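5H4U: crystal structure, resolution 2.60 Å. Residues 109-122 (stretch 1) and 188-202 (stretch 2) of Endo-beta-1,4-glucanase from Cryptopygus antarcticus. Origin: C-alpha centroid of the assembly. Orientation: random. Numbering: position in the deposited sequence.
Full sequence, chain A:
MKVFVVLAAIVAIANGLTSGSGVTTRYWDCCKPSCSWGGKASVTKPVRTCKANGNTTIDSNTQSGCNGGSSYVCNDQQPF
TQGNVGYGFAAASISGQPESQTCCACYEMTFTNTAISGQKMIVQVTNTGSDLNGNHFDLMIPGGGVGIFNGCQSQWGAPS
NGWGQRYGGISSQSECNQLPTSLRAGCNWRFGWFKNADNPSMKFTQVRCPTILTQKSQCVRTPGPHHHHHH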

# COMPACT_ATOMS: atom_id res chain seq x y z
N MET A 109 6.60 11.80 -2.69
CA MET A 109 5.70 12.53 -3.56
C MET A 109 5.17 13.77 -2.85
O MET A 109 4.92 13.75 -1.63
CB MET A 109 4.54 11.61 -4.07
CG MET A 109 3.82 10.67 -3.04
SD MET A 109 2.79 9.35 -3.84
CE MET A 109 1.33 9.31 -2.87
N THR A 110 5.05 14.85 -3.61
CA THR A 110 4.37 16.06 -3.18
C THR A 110 3.01 16.06 -3.85
O THR A 110 2.91 16.03 -5.08
CB THR A 110 5.15 17.32 -3.55
OG1 THR A 110 6.47 17.24 -3.02
CG2 THR A 110 4.46 18.54 -2.95
N PHE A 111 1.96 16.07 -3.03
CA PHE A 111 0.63 16.11 -3.59
C PHE A 111 0.39 17.45 -4.26
O PHE A 111 0.85 18.50 -3.78
CB PHE A 111 -0.40 15.81 -2.52
CG PHE A 111 -0.30 14.41 -2.05
CD1 PHE A 111 -0.66 13.38 -2.89
CD2 PHE A 111 0.22 14.12 -0.81
CE1 PHE A 111 -0.56 12.10 -2.49
CE2 PHE A 111 0.33 12.85 -0.40
CZ PHE A 111 -0.06 11.82 -1.24
N THR A 112 -0.31 17.40 -5.38
CA THR A 112 -0.41 18.53 -6.28
C THR A 112 -1.81 19.14 -6.38
O THR A 112 -1.95 20.26 -6.87
CB THR A 112 0.11 18.07 -7.67
OG1 THR A 112 1.52 18.14 -7.68
CG2 THR A 112 -0.40 18.87 -8.80
N ASN A 113 -2.86 18.50 -5.86
CA ASN A 113 -4.16 19.06 -6.18
C ASN A 113 -5.32 18.83 -5.21
O ASN A 113 -6.45 19.19 -5.58
CB ASN A 113 -4.66 18.58 -7.54
CG ASN A 113 -5.17 17.17 -7.51
OD1 ASN A 113 -4.68 16.33 -6.77
ND2 ASN A 113 -6.21 16.92 -8.26
N THR A 114 -5.17 18.27 -4.02
CA THR A 114 -6.44 18.30 -3.28
C THR A 114 -6.35 19.19 -2.06
O THR A 114 -5.58 20.15 -2.02
CB THR A 114 -6.89 16.91 -2.82
OG1 THR A 114 -5.94 16.39 -1.89
CG2 THR A 114 -7.10 15.96 -4.02
N ALA A 115 -7.17 18.90 -1.06
CA ALA A 115 -6.98 19.58 0.20
C ALA A 115 -5.62 19.24 0.82
O ALA A 115 -5.19 19.94 1.74
CB ALA A 115 -8.11 19.22 1.16
N ILE A 116 -4.96 18.17 0.37
CA ILE A 116 -3.63 17.81 0.87
C ILE A 116 -2.52 18.28 -0.09
O ILE A 116 -1.39 17.78 -0.02
CB ILE A 116 -3.51 16.31 1.16
CG1 ILE A 116 -3.61 15.48 -0.11
CG2 ILE A 116 -4.60 15.89 2.10
CD1 ILE A 116 -3.44 14.00 0.10
N SER A 117 -2.85 19.19 -1.01
CA SER A 117 -1.86 19.79 -1.91
C SER A 117 -0.72 20.42 -1.13
O SER A 117 -0.94 21.15 -0.17
CB SER A 117 -2.53 20.84 -2.79
OG SER A 117 -1.65 21.30 -3.79
N GLY A 118 0.51 20.12 -1.54
CA GLY A 118 1.68 20.59 -0.85
C GLY A 118 2.23 19.63 0.17
O GLY A 118 3.40 19.76 0.55
N GLN A 119 1.42 18.67 0.62
CA GLN A 119 1.86 17.70 1.60
C GLN A 119 2.71 16.62 0.95
O GLN A 119 2.66 16.38 -0.26
CB GLN A 119 0.66 17.07 2.33
CG GLN A 119 -0.24 18.05 3.05
CD GLN A 119 -1.39 17.36 3.81
OE1 GLN A 119 -1.26 16.22 4.25
NE2 GLN A 119 -2.51 18.06 3.96
N LYS A 120 3.54 16.00 1.78
CA LYS A 120 4.59 15.11 1.34
C LYS A 120 4.32 13.73 1.91
O LYS A 120 4.18 13.57 3.13
CB LYS A 120 5.96 15.58 1.80
CG LYS A 120 6.57 16.74 1.09
CD LYS A 120 8.06 16.44 0.98
CE LYS A 120 8.97 17.65 1.17
NZ LYS A 120 10.06 17.33 2.16
N MET A 121 4.29 12.72 1.05
CA MET A 121 4.18 11.36 1.53
C MET A 121 5.26 10.50 0.91
O MET A 121 5.54 10.60 -0.29
CB MET A 121 2.82 10.76 1.22
CG MET A 121 2.65 9.39 1.80
SD MET A 121 1.10 8.62 1.30
CE MET A 121 1.11 7.18 2.38
N ILE A 122 5.84 9.62 1.71
CA ILE A 122 6.90 8.73 1.26
C ILE A 122 6.35 7.31 1.35
O ILE A 122 5.87 6.88 2.41
CB ILE A 122 8.17 8.90 2.09
CG1 ILE A 122 8.56 10.38 2.11
CG2 ILE A 122 9.29 8.09 1.52
CD1 ILE A 122 9.78 10.68 2.93
N ASN A 188 -8.17 5.61 9.97
CA ASN A 188 -8.32 6.98 10.47
C ASN A 188 -7.36 7.94 9.79
O ASN A 188 -7.71 9.10 9.52
CB ASN A 188 -8.17 6.99 11.99
CG ASN A 188 -9.47 6.60 12.70
OD1 ASN A 188 -10.55 7.11 12.37
ND2 ASN A 188 -9.39 5.62 13.59
N TRP A 189 -6.14 7.48 9.51
CA TRP A 189 -5.17 8.30 8.79
C TRP A 189 -5.77 8.87 7.51
O TRP A 189 -5.47 10.02 7.14
CB TRP A 189 -3.96 7.43 8.50
CG TRP A 189 -2.81 8.05 7.81
CD1 TRP A 189 -1.69 8.57 8.37
CD2 TRP A 189 -2.63 8.12 6.38
NE1 TRP A 189 -0.84 8.99 7.39
CE2 TRP A 189 -1.39 8.73 6.16
CE3 TRP A 189 -3.42 7.76 5.29
CZ2 TRP A 189 -0.91 8.97 4.88
CZ3 TRP A 189 -2.94 8.00 4.03
CH2 TRP A 189 -1.70 8.61 3.83
N ARG A 190 -6.64 8.12 6.85
CA ARG A 190 -7.21 8.59 5.60
C ARG A 190 -8.07 9.85 5.79
O ARG A 190 -8.16 10.69 4.89
CB ARG A 190 -8.02 7.46 4.96
CG ARG A 190 -8.78 7.86 3.74
CD ARG A 190 -9.88 6.88 3.48
NE ARG A 190 -10.86 7.42 2.55
CZ ARG A 190 -11.97 6.80 2.19
NH1 ARG A 190 -12.26 5.60 2.66
NH2 ARG A 190 -12.80 7.40 1.36
N PHE A 191 -8.71 9.99 6.96
CA PHE A 191 -9.56 11.13 7.22
C PHE A 191 -8.89 12.23 8.02
O PHE A 191 -9.45 13.32 8.12
CB PHE A 191 -10.83 10.69 7.95
CG PHE A 191 -11.66 9.75 7.16
CD1 PHE A 191 -12.45 10.25 6.14
CD2 PHE A 191 -11.64 8.40 7.39
CE1 PHE A 191 -13.22 9.43 5.39
CE2 PHE A 191 -12.42 7.56 6.63
CZ PHE A 191 -13.21 8.08 5.62
N GLY A 192 -7.70 11.98 8.56
CA GLY A 192 -7.03 13.01 9.32
C GLY A 192 -5.92 13.68 8.53
O GLY A 192 -6.14 14.74 7.93
N TRP A 193 -4.76 13.03 8.44
CA TRP A 193 -3.64 13.61 7.72
C TRP A 193 -3.92 13.66 6.22
O TRP A 193 -3.57 14.63 5.54
CB TRP A 193 -2.39 12.79 7.99
CG TRP A 193 -1.10 13.29 7.36
CD1 TRP A 193 -0.09 13.95 8.00
CD2 TRP A 193 -0.66 13.13 6.00
NE1 TRP A 193 0.94 14.21 7.13
CE2 TRP A 193 0.61 13.74 5.89
CE3 TRP A 193 -1.23 12.55 4.86
CZ2 TRP A 193 1.32 13.78 4.70
CZ3 TRP A 193 -0.53 12.61 3.67
CH2 TRP A 193 0.74 13.21 3.60
N PHE A 194 -4.57 12.61 5.71
CA PHE A 194 -4.88 12.45 4.29
C PHE A 194 -6.13 13.22 3.88
O PHE A 194 -6.34 13.42 2.69
CB PHE A 194 -5.04 10.95 4.02
CG PHE A 194 -5.07 10.57 2.57
CD1 PHE A 194 -3.89 10.46 1.83
CD2 PHE A 194 -6.27 10.30 1.94
CE1 PHE A 194 -3.91 10.08 0.50
CE2 PHE A 194 -6.29 9.93 0.61
CZ PHE A 194 -5.10 9.81 -0.11
N LYS A 195 -6.96 13.63 4.84
CA LYS A 195 -8.09 14.54 4.63
C LYS A 195 -9.14 13.97 3.69
O LYS A 195 -9.89 14.73 3.08
CB LYS A 195 -7.63 15.90 4.11
CG LYS A 195 -7.10 16.77 5.21
CD LYS A 195 -6.58 18.09 4.69
CE LYS A 195 -5.64 18.70 5.70
NZ LYS A 195 -5.07 19.94 5.18
N ASN A 196 -9.22 12.65 3.59
CA ASN A 196 -10.10 11.96 2.66
C ASN A 196 -10.01 12.54 1.24
O ASN A 196 -10.97 12.50 0.47
CB ASN A 196 -11.53 12.00 3.19
CG ASN A 196 -12.45 11.05 2.47
OD1 ASN A 196 -12.01 10.03 1.89
ND2 ASN A 196 -13.74 11.33 2.52
N ALA A 197 -8.82 12.98 0.87
CA ALA A 197 -8.54 13.43 -0.49
C ALA A 197 -8.95 12.37 -1.48
O ALA A 197 -8.74 11.17 -1.23
CB ALA A 197 -7.06 13.75 -0.65
N ASP A 198 -9.54 12.79 -2.58
CA ASP A 198 -10.04 11.88 -3.61
C ASP A 198 -9.07 11.88 -4.78
O ASP A 198 -9.03 12.83 -5.57
CB ASP A 198 -11.44 12.32 -4.03
CG ASP A 198 -12.17 11.26 -4.79
OD1 ASP A 198 -11.74 10.08 -4.77
OD2 ASP A 198 -13.21 11.61 -5.38
N ASN A 199 -8.29 10.80 -4.92
CA ASN A 199 -7.33 10.65 -6.00
C ASN A 199 -6.45 11.89 -6.13
O ASN A 199 -6.49 12.57 -7.16
CB ASN A 199 -8.01 10.38 -7.34
CG ASN A 199 -8.81 9.14 -7.36
OD1 ASN A 199 -8.67 8.27 -6.51
ND2 ASN A 199 -9.65 9.01 -8.39
N PRO A 200 -5.66 12.22 -5.12
CA PRO A 200 -4.80 13.39 -5.26
C PRO A 200 -3.74 13.07 -6.28
O PRO A 200 -3.20 11.97 -6.32
CB PRO A 200 -4.23 13.59 -3.85
CG PRO A 200 -4.28 12.23 -3.25
CD PRO A 200 -5.54 11.62 -3.78
N SER A 201 -3.49 14.03 -7.16
CA SER A 201 -2.36 13.98 -8.07
C SER A 201 -1.08 14.43 -7.37
O SER A 201 -1.12 15.08 -6.32
CB SER A 201 -2.65 14.87 -9.26
OG SER A 201 -3.83 14.42 -9.88
N MET A 202 0.06 14.11 -7.96
CA MET A 202 1.29 14.47 -7.28
C MET A 202 2.42 14.56 -8.29
O MET A 202 2.27 14.17 -9.45
CB MET A 202 1.61 13.48 -6.15
CG MET A 202 1.69 11.99 -6.53
SD MET A 202 3.06 11.70 -7.62
CE MET A 202 2.93 10.01 -7.96

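The unusual feature of this contact is how little of it is sheet: a single antiparallel bridge, Phe111 with Met202, is extended past the end of the strand by a side chain that takes over the backbone's work. At the bridge the CA atoms of Phe111 and Met202 lie 4.1 Å apart, in a non-hydrogen-bonded pair whose side chains diverge. The adjoining hydrogen bond is conventional, Thr112 N to Ser201 O at 2.6 Å. The next comes from a side chain: Ser201 N donates to Asn113 OD1, also at 2.6 Å. The CB of Asn113 points sideways, and the side chain, with chi1 in p, brings OD1 nearer, so both backbone polar groups of Ser201 are satisfied across the contact.

Stretch 1 is a hairpin, paired from Met109 to Met121 and closed by two overlapping turns, Thr114 to Ser117 and Ile116 to Gln119. Its loop is braced from within, as Thr114 OG1 accepts from Ile116 N at 3.0 Å while the Thr114 methyl CG2 packs 3.7 Å from Pro200 CB. Gly118 makes no contact with stretch 2; its backbone angles would jam a CB against the preceding carbonyl, reason enough for glycine there.

Ile116 carries the turn into the apolar interior. Its CD1 sits over the face of the Phe194 ring, 4.3 Å from the centroid, and the same atom reaches Ala197 CB at 3.7 Å and Pro200 CG at 3.9 Å. An extended isoleucine, chi2 in t, suits this place because one methyl can touch three apolar neighbors.

Farther along the hairpin, aromatic rings and methionines do the packing. Trp193, by a wide margin the most covered aromatic residue here, presents its ring edge to Phe111, with CH2 4.0 Å from Phe111 CE2, and the same CH2 lies 4.0 Å from Met121 CB. Met121, extended with all three chi angles in t, reaches Trp189, its CE 3.5 Å from Trp189 CH2 and its sulfur at the edge of the six-membered ring. With chi1 in p, Met202 places CG 3.8 Å from Met109 CB; chi2 is also p and chi3 t.

The exposed margin is looser. Lys195 NZ gives Ala115 O a weak hydrogen bond at 3.4 Å, while the aliphatic part of its chain passes the loop, CD lying 4.0 Å from Ala115 CB. Together the stretches bury 900 Å², and the design rule is economical: two short hydrogen bonds lie beside the bridge, and mostly apolar side chains, with Gln119 and the chain of Lys195 among them, pack the rest.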